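Local coordinates for tyrocidine synthase 2 (Brevibacillus parabrevis, PDB 6TA8), which belongs to the modular nonribosomal peptide synthetases and is represented here by a domain of the condensation-domain family, at residues 226-231 against 376-381. Sequence-based numbering, arbitrary orientation.
Sequences NLETTT and AFTLRP
The carboxylate of E228, near the C-terminal end of helix 221-229, meets the backbone of the loop 376-381 where the loop turns at F377 and T378. T378 N gives E228 OE1 a weak hydrogen bond of 3.3 Å, with an N-H···O angle of 154°. F377 N lies 2.9 Å from the same OE1 of E228, while E228 OE2 is turned to the alpha carbon of F377 and skirts its ring obliquely, 4.0 Å from F377 CD1. Glutamate suits this place because its chain, extended beyond CG, is long enough to carry an acceptor from the helix surface to the amides of an irregular loop. F377 has a left-handed backbone (phi 54°, psi 66°); the psi angle keeps its N and that of T378 on the same side, both near OE1.

Beside this polar meeting, L379 supplies the apolar half. Its CD1 packs 3.7 Å from E228 CA and also touches the aliphatic CG of E228, so the glutamate serves both halves. L379 CD1 also lies 3.6 Å from T231 OG1, whose hydroxyl is turned back to make a weak hydrogen bond to L227 O. L379 CD2 meets L227 CD2 at 4.0 Å, the two leucine side chains crossing at about a right angle. Branched leucine thus reaches several neighbours from one buried position.

Farther out, Y360 of helix 359-365 hydrogen-bonds weakly to E228 OE2, which helps hold the carboxylate in place, and meets the F377 ring edge-to-face. L227 and T231 rest on V330, and L379 on P328, both of strand 325-332, which joins helix end and loop to the edge of the six-stranded sheet. One weak hydrogen bond across the segments, beside the leucine packing, leaves the carboxylate among neutral N-H and O-H groups, with no opposite charge touching it within the two segments.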
ATOM      1  N   ASN A 226      -4.354  25.778  -8.301  1.00 55.61           N
ATOM      2  CA  ASN A 226      -4.778  26.598  -7.171  1.00 55.65           C
ATOM      3  C   ASN A 226      -4.185  26.078  -5.868  1.00 57.75           C
ATOM      4  O   ASN A 226      -3.796  26.862  -4.997  1.00 55.79           O
ATOM      5  CB  ASN A 226      -6.305  26.629  -7.088  1.00 58.31           C
ATOM      6  CG  ASN A 226      -6.812  27.354  -5.852  1.00 69.42           C
ATOM      7  OD1 ASN A 226      -6.846  26.793  -4.756  1.00 76.05           O
ATOM      8  ND2 ASN A 226      -7.217  28.607  -6.028  1.00 68.41           N
ATOM      9  N   LEU A 227      -4.102  24.756  -5.720  1.00 63.99           N
ATOM     10  CA  LEU A 227      -3.546  24.187  -4.499  1.00 60.66           C
ATOM     11  C   LEU A 227      -2.058  24.491  -4.369  1.00 58.44           C
ATOM     12  O   LEU A 227      -1.571  24.761  -3.266  1.00 57.34           O
ATOM     13  CB  LEU A 227      -3.800  22.679  -4.467  1.00 57.47           C
ATOM     14  CG  LEU A 227      -3.471  21.945  -3.165  1.00 60.79           C
ATOM     15  CD1 LEU A 227      -4.555  22.172  -2.117  1.00 63.62           C
ATOM     16  CD2 LEU A 227      -3.275  20.459  -3.419  1.00 53.01           C
ATOM     17  N   GLU A 228      -1.318  24.476  -5.479  1.00 60.49           N
ATOM     18  CA  GLU A 228       0.128  24.630  -5.379  1.00 57.23           C
ATOM     19  C   GLU A 228       0.564  26.067  -5.124  1.00 59.81           C
ATOM     20  O   GLU A 228       1.709  26.281  -4.713  1.00 53.59           O
ATOM     21  CB  GLU A 228       0.808  24.107  -6.643  1.00 59.32           C
ATOM     22  CG  GLU A 228       0.715  22.605  -6.796  1.00 61.58           C
ATOM     23  CD  GLU A 228       1.493  22.099  -7.983  1.00 68.06           C
ATOM     24  OE1 GLU A 228       2.213  22.905  -8.607  1.00 61.85           O
ATOM     25  OE2 GLU A 228       1.379  20.895  -8.293  1.00 71.37           O
ATOM     26  N   THR A 229      -0.314  27.049  -5.335  1.00 62.20           N
ATOM     27  CA  THR A 229       0.066  28.451  -5.203  1.00 57.05           C
ATOM     28  C   THR A 229      -0.394  29.091  -3.898  1.00 55.59           C
ATOM     29  O   THR A 229       0.177  30.110  -3.492  1.00 60.38           O
ATOM     30  CB  THR A 229      -0.499  29.268  -6.370  1.00 62.05           C
ATOM     31  OG1 THR A 229      -1.919  29.085  -6.444  1.00 58.94           O
ATOM     32  CG2 THR A 229       0.133  28.829  -7.682  1.00 56.46           C
ATOM     33  N   THR A 230      -1.403  28.526  -3.242  1.00 56.28           N
ATOM     34  CA  THR A 230      -1.946  29.083  -2.014  1.00 60.50           C
ATOM     35  C   THR A 230      -1.356  28.448  -0.761  1.00 71.74           C
ATOM     36  O   THR A 230      -1.736  28.833   0.348  1.00 74.08           O
ATOM     37  CB  THR A 230      -3.471  28.929  -1.993  1.00 64.94           C
ATOM     38  OG1 THR A 230      -4.029  29.699  -0.920  1.00 77.26           O
ATOM     39  CG2 THR A 230      -3.861  27.468  -1.815  1.00 59.69           C
ATOM     40  N   THR A 231      -0.442  27.493  -0.898  1.00 64.27           N
ATOM     41  CA  THR A 231       0.135  26.810   0.251  1.00 72.08           C
ATOM     42  C   THR A 231       1.472  27.411   0.639  1.00 75.03           C
ATOM     43  O   THR A 231       2.280  27.778  -0.217  1.00 70.06           O
ATOM     44  CB  THR A 231       0.330  25.319  -0.019  1.00 67.91           C
ATOM     45  OG1 THR A 231       1.117  25.164  -1.212  1.00 69.25           O
ATOM     46  CG2 THR A 231      -1.006  24.623  -0.165  1.00 69.53           C
ATOM     47  N   ALA A 376       3.341  23.099 -12.113  1.00 60.20           N
ATOM     48  CA  ALA A 376       4.749  22.816 -11.882  1.00 56.61           C
ATOM     49  C   ALA A 376       4.995  21.669 -10.911  1.00 63.85           C
ATOM     50  O   ALA A 376       6.135  21.196 -10.825  1.00 63.37           O
ATOM     51  CB  ALA A 376       5.466  24.073 -11.367  1.00 49.18           C
ATOM     52  N   PHE A 377       3.971  21.210 -10.193  1.00 64.01           N
ATOM     53  CA  PHE A 377       4.097  20.132  -9.212  1.00 65.03           C
ATOM     54  C   PHE A 377       5.196  20.450  -8.199  1.00 62.87           C
ATOM     55  O   PHE A 377       6.229  19.786  -8.131  1.00 67.06           O
ATOM     56  CB  PHE A 377       4.362  18.789  -9.899  1.00 57.88           C
ATOM     57  CG  PHE A 377       3.437  18.499 -11.043  1.00 57.93           C
ATOM     58  CD1 PHE A 377       2.207  17.902 -10.823  1.00 53.47           C
ATOM     59  CD2 PHE A 377       3.798  18.819 -12.342  1.00 59.05           C
ATOM     60  CE1 PHE A 377       1.355  17.633 -11.875  1.00 51.88           C
ATOM     61  CE2 PHE A 377       2.950  18.554 -13.398  1.00 58.30           C
ATOM     62  CZ  PHE A 377       1.725  17.961 -13.164  1.00 59.85           C
ATOM     63  N   THR A 378       4.955  21.495  -7.404  1.00 60.76           N
ATOM     64  CA  THR A 378       5.951  22.000  -6.467  1.00 62.17           C
ATOM     65  C   THR A 378       5.784  21.465  -5.052  1.00 66.29           C
ATOM     66  O   THR A 378       6.693  21.640  -4.233  1.00 65.63           O
ATOM     67  CB  THR A 378       5.916  23.533  -6.430  1.00 58.32           C
ATOM     68  OG1 THR A 378       4.625  23.975  -5.989  1.00 54.83           O
ATOM     69  CG2 THR A 378       6.201  24.108  -7.806  1.00 57.22           C
ATOM     70  N   LEU A 379       4.659  20.826  -4.743  1.00 63.09           N
ATOM     71  CA  LEU A 379       4.422  20.326  -3.395  1.00 61.47           C
ATOM     72  C   LEU A 379       5.274  19.088  -3.138  1.00 58.29           C
ATOM     73  O   LEU A 379       5.161  18.087  -3.854  1.00 58.74           O
ATOM     74  CB  LEU A 379       2.940  20.010  -3.202  1.00 57.62           C
ATOM     75  CG  LEU A 379       2.071  21.085  -2.546  1.00 51.28           C
ATOM     76  CD1 LEU A 379       2.177  22.404  -3.292  1.00 55.79           C
ATOM     77  CD2 LEU A 379       0.625  20.623  -2.475  1.00 50.16           C
ATOM     78  N   ARG A 380       6.133  19.157  -2.119  1.00 51.84           N
ATOM     79  CA  ARG A 380       6.977  18.038  -1.711  1.00 57.17           C
ATOM     80  C   ARG A 380       6.568  17.596  -0.314  1.00 49.27           C
ATOM     81  O   ARG A 380       7.120  18.083   0.685  1.00 52.97           O
ATOM     82  CB  ARG A 380       8.458  18.422  -1.746  1.00 63.81           C
ATOM     83  CG  ARG A 380       8.885  19.128  -3.014  1.00 69.22           C
ATOM     84  CD  ARG A 380       9.269  18.122  -4.090  1.00 72.98           C
ATOM     85  NE  ARG A 380       9.246  18.722  -5.419  1.00 71.58           N
ATOM     86  CZ  ARG A 380       8.145  18.909  -6.139  1.00 76.94           C
ATOM     87  NH1 ARG A 380       8.229  19.472  -7.337  1.00 73.92           N
ATOM     88  NH2 ARG A 380       6.963  18.535  -5.671  1.00 85.34           N
ATOM     89  N   PRO A 381       5.606  16.684  -0.186  1.00 45.47           N
ATOM     90  CA  PRO A 381       5.189  16.245   1.149  1.00 46.66           C
ATOM     91  C   PRO A 381       6.268  15.404   1.810  1.00 44.79           C
ATOM     92  O   PRO A 381       6.969  14.630   1.155  1.00 44.63           O
ATOM     93  CB  PRO A 381       3.923  15.416   0.877  1.00 43.14           C
ATOM     94  CG  PRO A 381       3.533  15.722  -0.540  1.00 49.07           C
ATOM     95  CD  PRO A 381       4.807  16.055  -1.248  1.00 57.92           C
TER